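Local coordinates for sensor protein kinase WalK (Staphylococcus aureus, PDB 4YWZ) that probably senses an extracellular signal as the receptor domain of an essential two-component histidine kinase, which passes phosphate to its partner response regulator, at residues D35-G38 and K44-Q47; N14-I19 and R116-N121; N48-Y53 and G60-I65. The protein carries 1 engineered substitution. One frame throughout, in Å; residues are numbered along the deposited sequence.

Interaction 1: residues D35-G38 and K44-Q47; sequences DEKG and KDIQ
With CG of Lys37 placed beside its own backbone N (chi1 -59°) and the rest of the chain stretched out, the ammonium group is carried straight across to Asp45, whose CG is likewise turned to the backbone N side (chi1 -69°). The two side chains meet at about a right angle, and the contact between the segments rests on this single pair. Lys37 NZ gives a hydrogen bond of 2.8 Å to Asp45 OD2, and the opposite charges make it a salt bridge. The nitrogen comes in on the syn lone pair, facing OD1, yet Asp45 OD1 stays 3.9 Å from Lys37 NZ, so the carboxylate is held by one oxygen. A long, flexible lysine suits a gap where Lys37 CA and Asp45 CA are 9.9 Å apart, and a short aspartate offers its charge close to the backbone. Asp45 stands just before helix 46-54, where a negative charge should be favourable to the helix dipole. Gly38, the first residue to leave helical angles after helix 7-37, sits at the N-cap position of helix 39-42; its positive phi (82°) favours glycine. The arrangement is a surface salt bridge across the connection between helix 7-37 and helix 46-54, joining the long N-terminal helix of this Cache-family domain to the helix that precedes its first strand.

Interaction 2: residues N14-I19 and R116-N121; sequences NFKKNI and RVWVYN
Lys16 lies along the Trp118 indole, and its chain can be followed across one face of the ring. Lys16 CB starts over the outer rim of the benzo ring, 3.6 Å from Trp118 CH2. Lys16 CG comes next, 3.5 Å from the centroid of the six-membered ring and only 8° off its normal, a clear CH-pi contact. Lys16 CD continues near Trp118 CZ2 at 3.7 Å, and Lys16 CE passes on to the five-membered ring, 3.6 Å from Trp118 NE1. Finally Lys16 NZ reaches the region of the same nitrogen, at 4.1 Å, without bonding to it. The chain can follow the ring because it is extended beyond CG. Ile19, one helical turn on, fills a different place: its CG2 touches Trp118 CZ3 at 3.8 Å, and its CB lies in the ring plane at the edge. Tyr120 CB sits against the opposite face, so the indole is sandwiched between the lysine methylenes and its own strand. Another side of the helix faces the second subunit, where Asn18 OD1 accepts from Asn14 ND2 of that subunit. Lysine suits this border because its methylenes can pack while its charged end lies beyond the six-membered ring, near the partly exposed edge of the contact. The indole N-H is committed to Asp103 OD2, which should help fix the ring's rotation, whereas the Lys16-Trp118 contact itself is nondirectional packing, carried by dispersion and CH-pi attraction.

Interaction 3: residues N48-Y53 and G60-I65; sequences NLLSEY and GEIRFI
Leu50 is the hub of the packed side, set between Ile62 and Phe64 on the strand. Its CG meets Ile62 CG2 at 4.0 Å, the two side chains crossing at a slant, while Leu50 CD2 lies 4.0 Å from Phe64 CB and 3.9 Å from the backbone Phe64 N. The other branch of Ile62 works a helical turn along: Ile62 CD1 rests 3.8 Å from Tyr53 CB and 3.7 Å from Leu50 O. Branched aliphatic residues suit this seam, since one side chain can serve two neighbours. The helix side with Asn48 and Glu52 is looser: exposed Asn48 makes a weak ND2 hydrogen bond to Glu52 OE2, and Glu52 O accepts from Gln146 of the second subunit. On the other face of the strand, Arg63 grips buried Glu61 side-on. Arg63 NE, 2.9 Å from Glu61 OE2, bonds almost straight (178°) but from above the carboxylate plane, and Arg63 NH2 lies 2.9 Å from Glu61 OE1; OE2 also accepts from Thr74 and Asn79. Gly60 and Glu61 together face Glu137 in a classic beta bulge. Segment 48-53 runs nearly antiparallel to segment 60-65 (160°), the helix-on-sheet layer of the PAS-like fold of Cache domains.

Overall arrangement
Helix 7-37 links interactions 1 and 2, which use its C-terminal end and a part of its first half and lie on opposite sides of the chain's centre, their centres 26 Å apart. Helix 46-54 links interactions 1 and 3: the surface salt bridge at its start leads directly into the core, where Ile46 CG2 packs on Phe64 CB at 3.9 Å. Interactions 2 and 3 both join a helix to the same antiparallel sheet, with centres 15 Å apart and nearest atoms about 6 Å apart. Other faces of these helices meet the second subunit, through Asn14, Lys17 and Asn18 in interaction 2 and Glu52 and Tyr53 in interaction 3, whereas interaction 1 is untouched by it.

Interaction 1: residues D35-G38 and K44-Q47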
loop_
_atom_site.group_PDB
_atom_site.type_symbol
_atom_site.label_atom_id
_atom_site.label_comp_id
_atom_site.label_asym_id
_atom_site.label_seq_id
_atom_site.Cartn_x
_atom_site.Cartn_y
_atom_site.Cartn_z
ATOM N N ASP A 35 17.753 -15.456 -19.942
ATOM C CA ASP A 35 17.341 -15.980 -21.282
ATOM C C ASP A 35 18.071 -15.171 -22.351
ATOM O O ASP A 35 18.469 -15.695 -23.383
ATOM C CB ASP A 35 15.884 -15.829 -21.516
ATOM C CG ASP A 35 15.017 -16.771 -20.699
ATOM O OD1 ASP A 35 15.477 -17.858 -20.360
ATOM O OD2 ASP A 35 13.839 -16.400 -20.521
ATOM N N GLU A 36 18.343 -13.897 -22.070
ATOM C CA GLU A 36 18.902 -13.050 -23.115
ATOM C C GLU A 36 20.389 -13.042 -23.124
ATOM O O GLU A 36 20.984 -13.036 -24.221
ATOM C CB GLU A 36 18.359 -11.647 -23.019
ATOM C CG GLU A 36 16.881 -11.586 -23.413
ATOM C CD GLU A 36 16.273 -10.182 -23.311
ATOM O OE1 GLU A 36 17.052 -9.189 -23.199
ATOM O OE2 GLU A 36 15.018 -10.092 -23.337
ATOM N N LYS A 37 21.031 -13.016 -21.949
ATOM C CA LYS A 37 22.468 -12.794 -21.798
ATOM C C LYS A 37 23.295 -13.982 -21.379
ATOM O O LYS A 37 24.550 -13.918 -21.443
ATOM C CB LYS A 37 22.703 -11.694 -20.755
ATOM C CG LYS A 37 22.034 -10.341 -21.150
ATOM C CD LYS A 37 22.690 -9.175 -20.437
ATOM C CE LYS A 37 22.049 -7.857 -20.880
ATOM N NZ LYS A 37 22.688 -6.761 -20.102
ATOM N N GLY A 38 22.604 -15.032 -20.858
ATOM C CA GLY A 38 23.279 -16.149 -20.249
ATOM C C GLY A 38 23.652 -15.847 -18.816
ATOM O O GLY A 38 23.499 -14.705 -18.365
ATOM N N LYS A 44 25.112 -9.803 -13.274
ATOM C CA LYS A 44 25.530 -8.448 -12.963
ATOM C C LYS A 44 24.425 -7.390 -13.111
ATOM O O LYS A 44 24.611 -6.251 -12.692
ATOM C CB LYS A 44 26.716 -8.055 -13.850
ATOM C CG LYS A 44 27.838 -9.085 -13.847
ATOM C CD LYS A 44 28.090 -9.681 -15.229
ATOM C CE LYS A 44 29.000 -8.783 -16.089
ATOM N NZ LYS A 44 29.965 -9.581 -16.911
ATOM N N ASP A 45 23.291 -7.759 -13.725
ATOM C CA ASP A 45 22.152 -6.849 -13.900
ATOM C C ASP A 45 21.135 -7.096 -12.727
ATOM O O ASP A 45 20.146 -6.345 -12.625
ATOM C CB ASP A 45 21.378 -7.118 -15.192
ATOM C CG ASP A 45 22.170 -6.741 -16.454
ATOM O OD1 ASP A 45 23.274 -6.190 -16.310
ATOM O OD2 ASP A 45 21.618 -6.925 -17.549
ATOM N N ILE A 46 21.432 -8.063 -11.863
ATOM C CA ILE A 46 20.468 -8.420 -10.798
ATOM C C ILE A 46 20.354 -7.255 -9.793
ATOM O O ILE A 46 19.241 -6.896 -9.352
ATOM C CB ILE A 46 20.858 -9.737 -10.105
ATOM C CG1 ILE A 46 20.647 -10.911 -11.058
ATOM C CG2 ILE A 46 20.058 -10.032 -8.851
ATOM C CD1 ILE A 46 21.260 -12.197 -10.561
ATOM N N GLN A 47 21.485 -6.657 -9.486
ATOM C CA GLN A 47 21.510 -5.613 -8.440
ATOM C C GLN A 47 20.624 -4.438 -8.758
ATOM O O GLN A 47 19.862 -3.972 -7.886
ATOM C CB GLN A 47 22.938 -5.154 -8.181
ATOM C CG GLN A 47 23.015 -4.036 -7.146
ATOM C CD GLN A 47 22.828 -4.585 -5.746
ATOM O OE1 GLN A 47 23.616 -5.405 -5.294
ATOM N NE2 GLN A 47 21.766 -4.157 -5.066
#

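Interaction 2: residues N14-I19 and R116-N121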
loop_
_atom_site.group_PDB
_atom_site.type_symbol
_atom_site.label_atom_id
_atom_site.label_comp_id
_atom_site.label_asym_id
_atom_site.label_seq_id
_atom_site.Cartn_x
_atom_site.Cartn_y
_atom_site.Cartn_z
ATOM N N ASN A 14 -4.544 -7.645 1.225
ATOM C CA ASN A 14 -4.256 -6.740 0.168
ATOM C C ASN A 14 -2.737 -6.395 0.163
ATOM O O ASN A 14 -2.054 -6.325 -0.905
ATOM C CB ASN A 14 -4.989 -5.371 0.324
ATOM C CG ASN A 14 -6.457 -5.435 0.271
ATOM O OD1 ASN A 14 -7.039 -6.344 -0.284
ATOM N ND2 ASN A 14 -7.110 -4.381 0.866
ATOM N N PHE A 15 -2.176 -6.181 1.381
ATOM C CA PHE A 15 -0.738 -5.878 1.498
ATOM C C PHE A 15 0.106 -7.029 0.868
ATOM O O PHE A 15 1.012 -6.745 0.090
ATOM C CB PHE A 15 -0.371 -5.742 2.963
ATOM C CG PHE A 15 1.079 -5.431 3.207
ATOM C CD1 PHE A 15 1.985 -6.452 3.316
ATOM C CD2 PHE A 15 1.527 -4.133 3.401
ATOM C CE1 PHE A 15 3.353 -6.203 3.538
ATOM C CE2 PHE A 15 2.840 -3.875 3.629
ATOM C CZ PHE A 15 3.765 -4.919 3.676
ATOM N N LYS A 16 -0.220 -8.266 1.232
ATOM C CA LYS A 16 0.531 -9.494 0.769
ATOM C C LYS A 16 0.364 -9.643 -0.733
ATOM O O LYS A 16 1.338 -9.843 -1.469
ATOM C CB LYS A 16 0.071 -10.713 1.500
ATOM C CG LYS A 16 0.456 -10.703 2.971
ATOM C CD LYS A 16 -0.177 -11.888 3.650
ATOM C CE LYS A 16 0.124 -11.869 5.092
ATOM N NZ LYS A 16 -0.421 -13.052 5.812
ATOM N N LYS A 17 -0.865 -9.400 -1.214
ATOM C CA LYS A 17 -1.144 -9.568 -2.680
ATOM C C LYS A 17 -0.347 -8.619 -3.460
ATOM O O LYS A 17 0.303 -8.933 -4.473
ATOM C CB LYS A 17 -2.602 -9.423 -2.985
ATOM C CG LYS A 17 -2.952 -9.688 -4.451
ATOM C CD LYS A 17 -4.454 -9.376 -4.646
ATOM C CE LYS A 17 -4.795 -9.550 -6.101
ATOM N NZ LYS A 17 -6.226 -9.209 -6.311
ATOM N N ASN A 18 -0.271 -7.377 -3.008
ATOM C CA ASN A 18 0.564 -6.392 -3.571
ATOM C C ASN A 18 2.104 -6.698 -3.694
ATOM O O ASN A 18 2.754 -6.543 -4.754
ATOM C CB ASN A 18 0.288 -5.164 -2.782
ATOM C CG ASN A 18 0.581 -3.902 -3.526
ATOM O OD1 ASN A 18 -0.048 -3.592 -4.591
ATOM N ND2 ASN A 18 1.569 -3.189 -3.045
ATOM N N ILE A 19 2.693 -7.126 -2.593
ATOM C CA ILE A 19 4.076 -7.560 -2.539
ATOM C C ILE A 19 4.234 -8.727 -3.566
ATOM O O ILE A 19 5.230 -8.758 -4.271
ATOM C CB ILE A 19 4.471 -8.027 -1.157
ATOM C CG1 ILE A 19 4.499 -6.885 -0.101
ATOM C CG2 ILE A 19 5.815 -8.722 -1.173
ATOM C CD1 ILE A 19 5.285 -5.689 -0.479
ATOM N N ARG A 116 6.906 -6.672 13.748
ATOM C CA ARG A 116 6.346 -7.721 12.805
ATOM C C ARG A 116 6.725 -7.457 11.356
ATOM O O ARG A 116 6.538 -6.384 10.842
ATOM C CB ARG A 116 4.861 -7.845 12.879
ATOM C CG ARG A 116 4.479 -8.865 13.941
ATOM C CD ARG A 116 2.993 -9.046 14.101
ATOM N NE ARG A 116 2.523 -7.860 14.727
ATOM C CZ ARG A 116 1.405 -7.746 15.420
ATOM N NH1 ARG A 116 0.601 -8.780 15.594
ATOM N NH2 ARG A 116 1.098 -6.535 15.891
ATOM N N VAL A 117 7.322 -8.476 10.684
ATOM C CA VAL A 117 7.812 -8.363 9.319
ATOM C C VAL A 117 7.354 -9.579 8.530
ATOM O O VAL A 117 7.323 -10.656 9.044
ATOM C CB VAL A 117 9.347 -8.312 9.299
ATOM C CG1 VAL A 117 9.880 -8.439 7.874
ATOM C CG2 VAL A 117 9.804 -6.960 9.893
ATOM N N TRP A 118 6.921 -9.401 7.320
ATOM C CA TRP A 118 6.428 -10.481 6.533
ATOM C C TRP A 118 7.543 -10.846 5.583
ATOM O O TRP A 118 8.019 -10.039 4.759
ATOM C CB TRP A 118 5.157 -10.113 5.747
ATOM C CG TRP A 118 4.490 -11.241 5.067
ATOM C CD1 TRP A 118 4.064 -12.374 5.643
ATOM C CD2 TRP A 118 4.163 -11.365 3.657
ATOM N NE1 TRP A 118 3.471 -13.230 4.688
ATOM C CE2 TRP A 118 3.542 -12.638 3.473
ATOM C CE3 TRP A 118 4.385 -10.570 2.545
ATOM C CZ2 TRP A 118 3.081 -13.071 2.227
ATOM C CZ3 TRP A 118 3.980 -11.031 1.295
ATOM C CH2 TRP A 118 3.351 -12.275 1.163
ATOM N N VAL A 119 7.927 -12.135 5.590
ATOM C CA VAL A 119 9.012 -12.640 4.765
ATOM C C VAL A 119 8.362 -13.491 3.661
ATOM O O VAL A 119 7.494 -14.354 3.905
ATOM C CB VAL A 119 9.966 -13.598 5.526
ATOM C CG1 VAL A 119 10.916 -14.383 4.587
ATOM C CG2 VAL A 119 10.679 -12.827 6.633
ATOM N N TYR A 120 8.683 -13.116 2.415
ATOM C CA TYR A 120 8.185 -13.805 1.178
ATOM C C TYR A 120 9.407 -14.225 0.403
ATOM O O TYR A 120 10.315 -13.463 0.071
ATOM C CB TYR A 120 7.308 -12.856 0.400
ATOM C CG TYR A 120 6.761 -13.448 -0.882
ATOM C CD1 TYR A 120 5.764 -14.360 -0.788
ATOM C CD2 TYR A 120 7.243 -13.069 -2.100
ATOM C CE1 TYR A 120 5.213 -14.951 -1.943
ATOM C CE2 TYR A 120 6.735 -13.609 -3.266
ATOM C CZ TYR A 120 5.770 -14.567 -3.151
ATOM O OH TYR A 120 5.194 -15.155 -4.325
ATOM N N ASN A 121 9.401 -15.494 -0.015
ATOM C CA ASN A 121 10.354 -16.032 -0.899
ATOM C C ASN A 121 9.664 -16.506 -2.227
ATOM O O ASN A 121 8.623 -17.169 -2.198
ATOM C CB ASN A 121 10.952 -17.301 -0.300
ATOM C CG ASN A 121 11.863 -17.030 0.854
ATOM O OD1 ASN A 121 12.840 -16.329 0.682
ATOM N ND2 ASN A 121 11.552 -17.555 1.977
#

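Interaction 3: residues N48-Y53 and G60-I65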
loop_
_atom_site.group_PDB
_atom_site.type_symbol
_atom_site.label_atom_id
_atom_site.label_comp_id
_atom_site.label_asym_id
_atom_site.label_seq_id
_atom_site.Cartn_x
_atom_site.Cartn_y
_atom_site.Cartn_z
ATOM N N ASN A 48 20.639 -3.940 -10.002
ATOM C CA ASN A 48 19.797 -2.827 -10.339
ATOM C C ASN A 48 18.338 -3.193 -10.246
ATOM O O ASN A 48 17.524 -2.379 -9.789
ATOM C CB ASN A 48 20.115 -2.380 -11.788
ATOM C CG ASN A 48 19.158 -1.360 -12.306
ATOM O OD1 ASN A 48 19.174 -0.201 -11.853
ATOM N ND2 ASN A 48 18.235 -1.790 -13.216
ATOM N N LEU A 49 17.960 -4.422 -10.685
ATOM C CA LEU A 49 16.570 -4.755 -10.617
ATOM C C LEU A 49 16.151 -4.773 -9.133
ATOM O O LEU A 49 15.037 -4.354 -8.795
ATOM C CB LEU A 49 16.328 -6.118 -11.294
ATOM C CG LEU A 49 16.259 -5.999 -12.843
ATOM C CD1 LEU A 49 16.443 -7.463 -13.326
ATOM C CD2 LEU A 49 15.007 -5.404 -13.308
ATOM N N LEU A 50 16.974 -5.408 -8.307
ATOM C CA LEU A 50 16.641 -5.538 -6.930
ATOM C C LEU A 50 16.407 -4.177 -6.330
ATOM O O LEU A 50 15.401 -3.928 -5.665
ATOM C CB LEU A 50 17.733 -6.183 -6.128
ATOM C CG LEU A 50 17.706 -7.667 -5.867
ATOM C CD1 LEU A 50 16.939 -8.648 -6.748
ATOM C CD2 LEU A 50 19.018 -8.195 -5.284
ATOM N N SER A 51 17.326 -3.321 -6.606
ATOM C CA SER A 51 17.235 -1.925 -6.058
ATOM C C SER A 51 16.043 -1.107 -6.513
ATOM O O SER A 51 15.458 -0.370 -5.657
ATOM C CB SER A 51 18.540 -1.206 -6.394
ATOM O OG SER A 51 19.539 -1.733 -5.522
ATOM N N GLU A 52 15.636 -1.225 -7.785
ATOM C CA GLU A 52 14.440 -0.549 -8.297
ATOM C C GLU A 52 13.234 -0.988 -7.547
ATOM O O GLU A 52 12.381 -0.205 -7.150
ATOM C CB GLU A 52 14.218 -0.876 -9.745
ATOM C CG GLU A 52 15.189 -0.195 -10.686
ATOM C CD GLU A 52 15.069 -0.674 -12.132
ATOM O OE1 GLU A 52 14.268 -1.582 -12.445
ATOM O OE2 GLU A 52 15.754 -0.066 -12.979
ATOM N N TYR A 53 13.080 -2.310 -7.377
ATOM C CA TYR A 53 11.973 -2.834 -6.681
ATOM C C TYR A 53 11.880 -2.459 -5.170
ATOM O O TYR A 53 10.721 -2.314 -4.634
ATOM C CB TYR A 53 11.851 -4.383 -6.928
ATOM C CG TYR A 53 11.262 -4.710 -8.288
ATOM C CD1 TYR A 53 9.977 -5.139 -8.403
ATOM C CD2 TYR A 53 11.999 -4.610 -9.421
ATOM C CE1 TYR A 53 9.389 -5.400 -9.647
ATOM C CE2 TYR A 53 11.421 -4.852 -10.654
ATOM C CZ TYR A 53 10.154 -5.297 -10.728
ATOM O OH TYR A 53 9.618 -5.588 -11.963
ATOM N N GLY A 60 11.269 -3.608 2.868
ATOM C CA GLY A 60 12.432 -3.363 3.712
ATOM C C GLY A 60 13.754 -3.690 3.035
ATOM O O GLY A 60 14.645 -2.866 2.914
ATOM N N GLU A 61 13.860 -4.923 2.550
ATOM C CA GLU A 61 15.072 -5.426 1.902
ATOM C C GLU A 61 14.712 -6.548 0.936
ATOM O O GLU A 61 13.744 -7.236 1.173
ATOM C CB GLU A 61 15.946 -6.032 2.933
ATOM C CG GLU A 61 17.361 -6.405 2.426
ATOM C CD GLU A 61 18.274 -7.022 3.508
ATOM O OE1 GLU A 61 17.879 -7.217 4.671
ATOM O OE2 GLU A 61 19.387 -7.423 3.146
ATOM N N ILE A 62 15.434 -6.618 -0.179
ATOM C CA ILE A 62 15.340 -7.753 -1.081
ATOM C C ILE A 62 16.742 -8.328 -1.119
ATOM O O ILE A 62 17.751 -7.587 -1.278
ATOM C CB ILE A 62 14.863 -7.383 -2.479
ATOM C CG1 ILE A 62 13.560 -6.572 -2.436
ATOM C CG2 ILE A 62 14.757 -8.675 -3.305
ATOM C CD1 ILE A 62 13.055 -6.112 -3.812
ATOM N N ARG A 63 16.871 -9.701 -1.089
ATOM C CA ARG A 63 18.142 -10.388 -1.351
ATOM C C ARG A 63 17.901 -11.364 -2.518
ATOM O O ARG A 63 16.817 -11.901 -2.687
ATOM C CB ARG A 63 18.623 -11.172 -0.193
ATOM C CG ARG A 63 18.739 -10.340 1.115
ATOM C CD ARG A 63 19.109 -11.118 2.349
ATOM N NE ARG A 63 19.086 -10.245 3.522
ATOM C CZ ARG A 63 18.951 -10.674 4.774
ATOM N NH1 ARG A 63 18.970 -12.006 5.061
ATOM N NH2 ARG A 63 18.845 -9.771 5.754
ATOM N N PHE A 64 18.931 -11.566 -3.311
ATOM C CA PHE A 64 19.002 -12.656 -4.278
ATOM C C PHE A 64 20.065 -13.653 -3.820
ATOM O O PHE A 64 21.170 -13.315 -3.479
ATOM C CB PHE A 64 19.279 -12.162 -5.705
ATOM C CG PHE A 64 19.371 -13.300 -6.714
ATOM C CD1 PHE A 64 18.257 -13.913 -7.170
ATOM C CD2 PHE A 64 20.656 -13.831 -7.063
ATOM C CE1 PHE A 64 18.329 -15.043 -8.029
ATOM C CE2 PHE A 64 20.707 -14.973 -7.895
ATOM C CZ PHE A 64 19.548 -15.515 -8.389
ATOM N N ILE A 65 19.615 -14.898 -3.724
ATOM C CA ILE A 65 20.313 -16.032 -3.148
ATOM C C ILE A 65 20.413 -17.128 -4.225
ATOM O O ILE A 65 19.405 -17.479 -4.884
ATOM C CB ILE A 65 19.616 -16.560 -1.884
ATOM C CG1 ILE A 65 19.589 -15.438 -0.826
ATOM C CG2 ILE A 65 20.288 -17.843 -1.405
ATOM C CD1 ILE A 65 18.470 -15.639 0.104
#